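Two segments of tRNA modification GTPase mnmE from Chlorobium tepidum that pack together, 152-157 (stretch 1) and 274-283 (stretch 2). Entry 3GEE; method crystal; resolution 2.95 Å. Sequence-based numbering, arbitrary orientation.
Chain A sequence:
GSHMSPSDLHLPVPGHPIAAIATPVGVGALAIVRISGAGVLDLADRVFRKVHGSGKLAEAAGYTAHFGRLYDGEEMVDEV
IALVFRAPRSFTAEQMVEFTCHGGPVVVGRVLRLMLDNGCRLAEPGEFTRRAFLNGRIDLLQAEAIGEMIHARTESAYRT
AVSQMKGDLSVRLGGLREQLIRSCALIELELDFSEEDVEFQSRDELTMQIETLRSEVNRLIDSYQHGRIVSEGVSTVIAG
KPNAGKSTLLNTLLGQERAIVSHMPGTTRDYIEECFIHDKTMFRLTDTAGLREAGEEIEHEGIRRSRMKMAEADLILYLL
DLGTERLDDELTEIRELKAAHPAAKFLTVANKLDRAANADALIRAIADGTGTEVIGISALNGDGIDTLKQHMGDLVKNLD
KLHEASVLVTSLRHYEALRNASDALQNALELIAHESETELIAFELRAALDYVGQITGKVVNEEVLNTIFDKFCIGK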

ATOM      1  N   ALA A 152      -8.927  11.905   0.924  1.00105.22           N
ATOM      2  CA  ALA A 152      -9.120  12.957  -0.083  1.00105.60           C
ATOM      3  C   ALA A 152      -8.792  12.481  -1.491  1.00106.00           C
ATOM      4  O   ALA A 152      -7.798  11.792  -1.699  1.00106.27           O
ATOM      5  N   ARG A 153      -9.633  12.843  -2.455  1.00106.46           N
ATOM      6  CA  ARG A 153      -9.381  12.487  -3.856  1.00106.88           C
ATOM      7  C   ARG A 153      -9.353  13.692  -4.796  1.00106.64           C
ATOM      8  O   ARG A 153      -9.115  13.548  -5.992  1.00106.63           O
ATOM      9  N   THR A 154      -9.581  14.876  -4.236  1.00106.60           N
ATOM     10  CA  THR A 154      -9.489  16.132  -4.973  1.00106.57           C
ATOM     11  C   THR A 154      -8.411  17.012  -4.350  1.00106.52           C
ATOM     12  O   THR A 154      -8.123  16.891  -3.159  1.00106.48           O
ATOM     13  N   GLU A 155      -7.823  17.900  -5.152  1.00106.54           N
ATOM     14  CA  GLU A 155      -6.870  18.890  -4.646  1.00106.66           C
ATOM     15  C   GLU A 155      -7.510  19.764  -3.574  1.00106.19           C
ATOM     16  O   GLU A 155      -6.961  19.916  -2.478  1.00106.25           O
ATOM     17  N   SER A 156      -8.681  20.315  -3.889  1.00105.65           N
ATOM     18  CA  SER A 156      -9.408  21.183  -2.970  1.00105.18           C
ATOM     19  C   SER A 156      -9.834  20.466  -1.688  1.00104.63           C
ATOM     20  O   SER A 156      -9.951  21.095  -0.637  1.00104.54           O
ATOM     21  N   ALA A 157     -10.068  19.158  -1.779  1.00103.99           N
ATOM     22  CA  ALA A 157     -10.382  18.344  -0.601  1.00103.44           C
ATOM     23  C   ALA A 157      -9.141  18.149   0.262  1.00103.08           C
ATOM     24  O   ALA A 157      -9.206  18.207   1.492  1.00102.92           O
ATOM     25  N   GLU A 274     -21.064   5.743  -6.988  1.00103.18           N
ATOM     26  CA  GLU A 274     -19.880   5.997  -7.807  1.00102.95           C
ATOM     27  C   GLU A 274     -19.701   7.490  -8.064  1.00102.73           C
ATOM     28  O   GLU A 274     -20.674   8.251  -8.038  1.00102.66           O
ATOM     29  N   CYS A 275     -18.457   7.902  -8.306  1.00102.43           N
ATOM     30  CA  CYS A 275     -18.150   9.314  -8.547  1.00102.19           C
ATOM     31  C   CYS A 275     -16.977   9.567  -9.493  1.00101.85           C
ATOM     32  O   CYS A 275     -16.066   8.747  -9.610  1.00101.82           O
ATOM     33  N   PHE A 276     -17.026  10.719 -10.160  1.00101.49           N
ATOM     34  CA  PHE A 276     -16.000  11.139 -11.108  1.00101.13           C
ATOM     35  C   PHE A 276     -15.640  12.611 -10.894  1.00100.93           C
ATOM     36  O   PHE A 276     -16.372  13.347 -10.229  1.00100.84           O
ATOM     37  N   ILE A 277     -14.516  13.032 -11.467  1.00100.71           N
ATOM     38  CA  ILE A 277     -14.022  14.398 -11.291  1.00100.49           C
ATOM     39  C   ILE A 277     -14.105  15.198 -12.592  1.00100.38           C
ATOM     40  O   ILE A 277     -13.871  14.666 -13.675  1.00100.41           O
ATOM     41  N   HIS A 278     -14.452  16.475 -12.464  1.00100.28           N
ATOM     42  CA  HIS A 278     -14.484  17.415 -13.580  1.00100.36           C
ATOM     43  C   HIS A 278     -14.331  18.830 -13.030  1.00100.34           C
ATOM     44  O   HIS A 278     -15.007  19.198 -12.067  1.00100.29           O
ATOM     45  N   ASP A 279     -13.446  19.615 -13.647  1.00100.42           N
ATOM     46  CA  ASP A 279     -13.144  20.986 -13.205  1.00100.57           C
ATOM     47  C   ASP A 279     -12.788  21.070 -11.714  1.00100.57           C
ATOM     48  O   ASP A 279     -13.319  21.920 -10.987  1.00100.61           O
ATOM     49  N   LYS A 280     -11.898  20.175 -11.276  1.00100.47           N
ATOM     50  CA  LYS A 280     -11.429  20.095  -9.879  1.00100.36           C
ATOM     51  C   LYS A 280     -12.551  19.877  -8.854  1.00100.30           C
ATOM     52  O   LYS A 280     -12.407  20.227  -7.678  1.00100.28           O
ATOM     53  N   THR A 281     -13.656  19.288  -9.310  1.00100.27           N
ATOM     54  CA  THR A 281     -14.830  19.051  -8.471  1.00100.19           C
ATOM     55  C   THR A 281     -15.304  17.609  -8.618  1.00100.24           C
ATOM     56  O   THR A 281     -15.296  17.052  -9.716  1.00100.14           O
ATOM     57  N   MET A 282     -15.721  17.017  -7.503  1.00100.42           N
ATOM     58  CA  MET A 282     -16.180  15.633  -7.480  1.00100.74           C
ATOM     59  C   MET A 282     -17.709  15.545  -7.521  1.00100.87           C
ATOM     60  O   MET A 282     -18.405  16.335  -6.881  1.00100.76           O
ATOM     61  N   PHE A 283     -18.220  14.579  -8.279  1.00101.20           N
ATOM     62  CA  PHE A 283     -19.658  14.375  -8.408  1.00101.58           C
ATOM     63  C   PHE A 283     -20.054  12.974  -7.961  1.00102.08           C
ATOM     64  O   PHE A 283     -19.692  11.992  -8.607  1.00101.98           O
TER

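This is a small contact, held mainly by van der Waals packing with one long salt bridge between exposed residues, in which the start of a helix and the loop before it lie against one side of a β-hairpin. The hairpin's two strands are joined by a type I' turn from His278 to Thr281, and side chains alternate along them: Cys275, Ile277 and Met282 point toward stretch 1, whereas Phe276 and Thr281 point away. The two stretches bury 350 Å² between them, and no hydrogen bond crosses.

Thr154, at the N-cap position just before the helix, is buried here, although its side chain makes no capping bond. Its chi1 of -21° lies between wells. The methyl CG2 sits 3.3 Å from Lys280 O, a close contact, while OG1 lies 4.2 Å from Met282 CB; a short branched side chain suits this tight space beside the turn. Ser156, in the p rotamer, also approaches the turn, but its OG remains 3.8 Å from Lys280 O.

Met282 (t, t, p) is long, flexible and unbranched, and its SD reaches 3.9 Å from Arg153 CG. Arg153 thus uses its aliphatic portion against the hairpin and carries its guanidinium onward to Cys275, whose SG, in the p rotamer, lies over one face of that group, 4.1 Å from Arg153 NH2. Ile277 (m, t) extends its CD1 to 3.7 Å from Arg153 O, a van der Waals contact between a methyl and a backbone carbonyl oxygen.

Lys280, which is exposed, leaves the backbone sideways with an m chi1 and then runs fully extended. Its CE comes 3.6 Å from Glu155 OE1, and its NZ forms a long salt bridge, also 3.6 Å, with the same OE1, so opposite charges meet where the surroundings are open.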

ATOM      1  CB  ALA A 152      -8.292  14.180   0.257  1.00105.43           C
ATOM      2  CB  ARG A 153     -10.351  11.404  -4.342  1.00107.14           C
ATOM      3  CG  ARG A 153     -11.619  11.263  -3.513  1.00108.83           C
ATOM      4  CD  ARG A 153     -12.031   9.798  -3.384  1.00111.53           C
ATOM      5  NE  ARG A 153     -12.498   9.240  -4.655  1.00113.51           N
ATOM      6  CZ  ARG A 153     -12.921   7.987  -4.827  1.00114.46           C
ATOM      7  NH1 ARG A 153     -12.943   7.129  -3.807  1.00114.76           N
ATOM      8  NH2 ARG A 153     -13.325   7.592  -6.030  1.00114.63           N
ATOM      9  CB  THR A 154     -10.821  16.921  -4.934  1.00106.55           C
ATOM     10  OG1 THR A 154     -11.907  16.042  -4.625  1.00106.47           O
ATOM     11  CG2 THR A 154     -11.078  17.602  -6.267  1.00106.63           C
ATOM     12  CB  GLU A 155      -6.326  19.761  -5.782  1.00106.59           C
ATOM     13  CG  GLU A 155      -5.024  19.253  -6.397  1.00107.33           C
ATOM     14  CD  GLU A 155      -4.697  19.898  -7.753  1.00107.79           C
ATOM     15  OE1 GLU A 155      -5.383  20.870  -8.174  1.00108.26           O
ATOM     16  OE2 GLU A 155      -3.736  19.421  -8.407  1.00109.83           O
ATOM     17  CB  SER A 156     -10.625  21.791  -3.660  1.00105.34           C
ATOM     18  OG  SER A 156     -11.578  20.787  -3.965  1.00106.20           O
ATOM     19  CB  ALA A 157     -10.958  16.998  -1.014  1.00103.40           C
ATOM     20  CB  GLU A 274     -19.969   5.235  -9.133  1.00103.01           C
ATOM     21  CG  GLU A 274     -19.535   3.776  -9.047  1.00103.25           C
ATOM     22  CD  GLU A 274     -18.026   3.612  -8.918  1.00103.99           C
ATOM     23  OE1 GLU A 274     -17.580   2.598  -8.336  1.00104.24           O
ATOM     24  OE2 GLU A 274     -17.283   4.497  -9.399  1.00104.30           O
ATOM     25  CB  CYS A 275     -17.949  10.075  -7.228  1.00102.27           C
ATOM     26  SG  CYS A 275     -17.132   9.164  -5.922  1.00102.62           S
ATOM     27  CB  PHE A 276     -16.474  10.897 -12.549  1.00101.13           C
ATOM     28  CG  PHE A 276     -17.402  11.961 -13.080  1.00101.02           C
ATOM     29  CD1 PHE A 276     -18.703  12.081 -12.603  1.00100.90           C
ATOM     30  CD2 PHE A 276     -16.970  12.837 -14.074  1.00101.01           C
ATOM     31  CE1 PHE A 276     -19.554  13.063 -13.095  1.00100.97           C
ATOM     32  CE2 PHE A 276     -17.816  13.821 -14.575  1.00100.89           C
ATOM     33  CZ  PHE A 276     -19.109  13.935 -14.085  1.00101.03           C
ATOM     34  CB  ILE A 277     -12.568  14.415 -10.730  1.00100.44           C
ATOM     35  CG1 ILE A 277     -12.457  13.504  -9.500  1.00100.33           C
ATOM     36  CG2 ILE A 277     -12.135  15.836 -10.362  1.00100.29           C
ATOM     37  CD1 ILE A 277     -11.036  13.168  -9.086  1.00100.49           C
ATOM     38  CB  HIS A 278     -15.793  17.270 -14.371  1.00100.49           C
ATOM     39  CG  HIS A 278     -16.090  18.420 -15.287  1.00100.62           C
ATOM     40  ND1 HIS A 278     -15.574  18.509 -16.562  1.00100.78           N
ATOM     41  CD2 HIS A 278     -16.861  19.520 -15.115  1.00100.46           C
ATOM     42  CE1 HIS A 278     -16.009  19.619 -17.134  1.00100.69           C
ATOM     43  NE2 HIS A 278     -16.790  20.251 -16.277  1.00100.40           N
ATOM     44  CB  ASP A 279     -14.295  21.952 -13.542  1.00100.66           C
ATOM     45  CG  ASP A 279     -14.203  22.521 -14.955  1.00100.93           C
ATOM     46  OD1 ASP A 279     -15.143  23.240 -15.360  1.00101.15           O
ATOM     47  OD2 ASP A 279     -13.202  22.260 -15.657  1.00101.19           O
ATOM     48  CB  LYS A 280     -10.582  21.325  -9.510  1.00100.36           C
ATOM     49  CG  LYS A 280      -9.279  21.445 -10.284  1.00100.32           C
ATOM     50  CD  LYS A 280      -8.507  22.682  -9.871  1.00100.41           C
ATOM     51  CE  LYS A 280      -7.181  22.759 -10.602  1.00100.77           C
ATOM     52  NZ  LYS A 280      -6.309  23.839 -10.066  1.00101.01           N
ATOM     53  CB  THR A 281     -15.989  20.010  -8.826  1.00100.13           C
ATOM     54  OG1 THR A 281     -15.485  21.336  -9.021  1.00100.04           O
ATOM     55  CG2 THR A 281     -17.023  20.038  -7.716  1.00100.21           C
ATOM     56  CB  MET A 282     -15.635  14.938  -6.235  1.00100.55           C
ATOM     57  CG  MET A 282     -15.722  13.426  -6.254  1.00100.48           C
ATOM     58  SD  MET A 282     -15.042  12.727  -4.739  1.00101.27           S
ATOM     59  CE  MET A 282     -16.253  13.261  -3.527  1.00101.18           C
ATOM     60  CB  PHE A 283     -20.114  14.609  -9.855  1.00101.38           C
ATOM     61  CG  PHE A 283     -19.944  16.026 -10.328  1.00100.96           C
ATOM     62  CD1 PHE A 283     -18.798  16.410 -11.015  1.00100.65           C
ATOM     63  CD2 PHE A 283     -20.932  16.973 -10.093  1.00100.59           C
ATOM     64  CE1 PHE A 283     -18.633  17.722 -11.452  1.00100.46           C
ATOM     65  CE2 PHE A 283     -20.779  18.287 -10.526  1.00100.37           C
ATOM     66  CZ  PHE A 283     -19.629  18.662 -11.206  1.00100.63           C
TER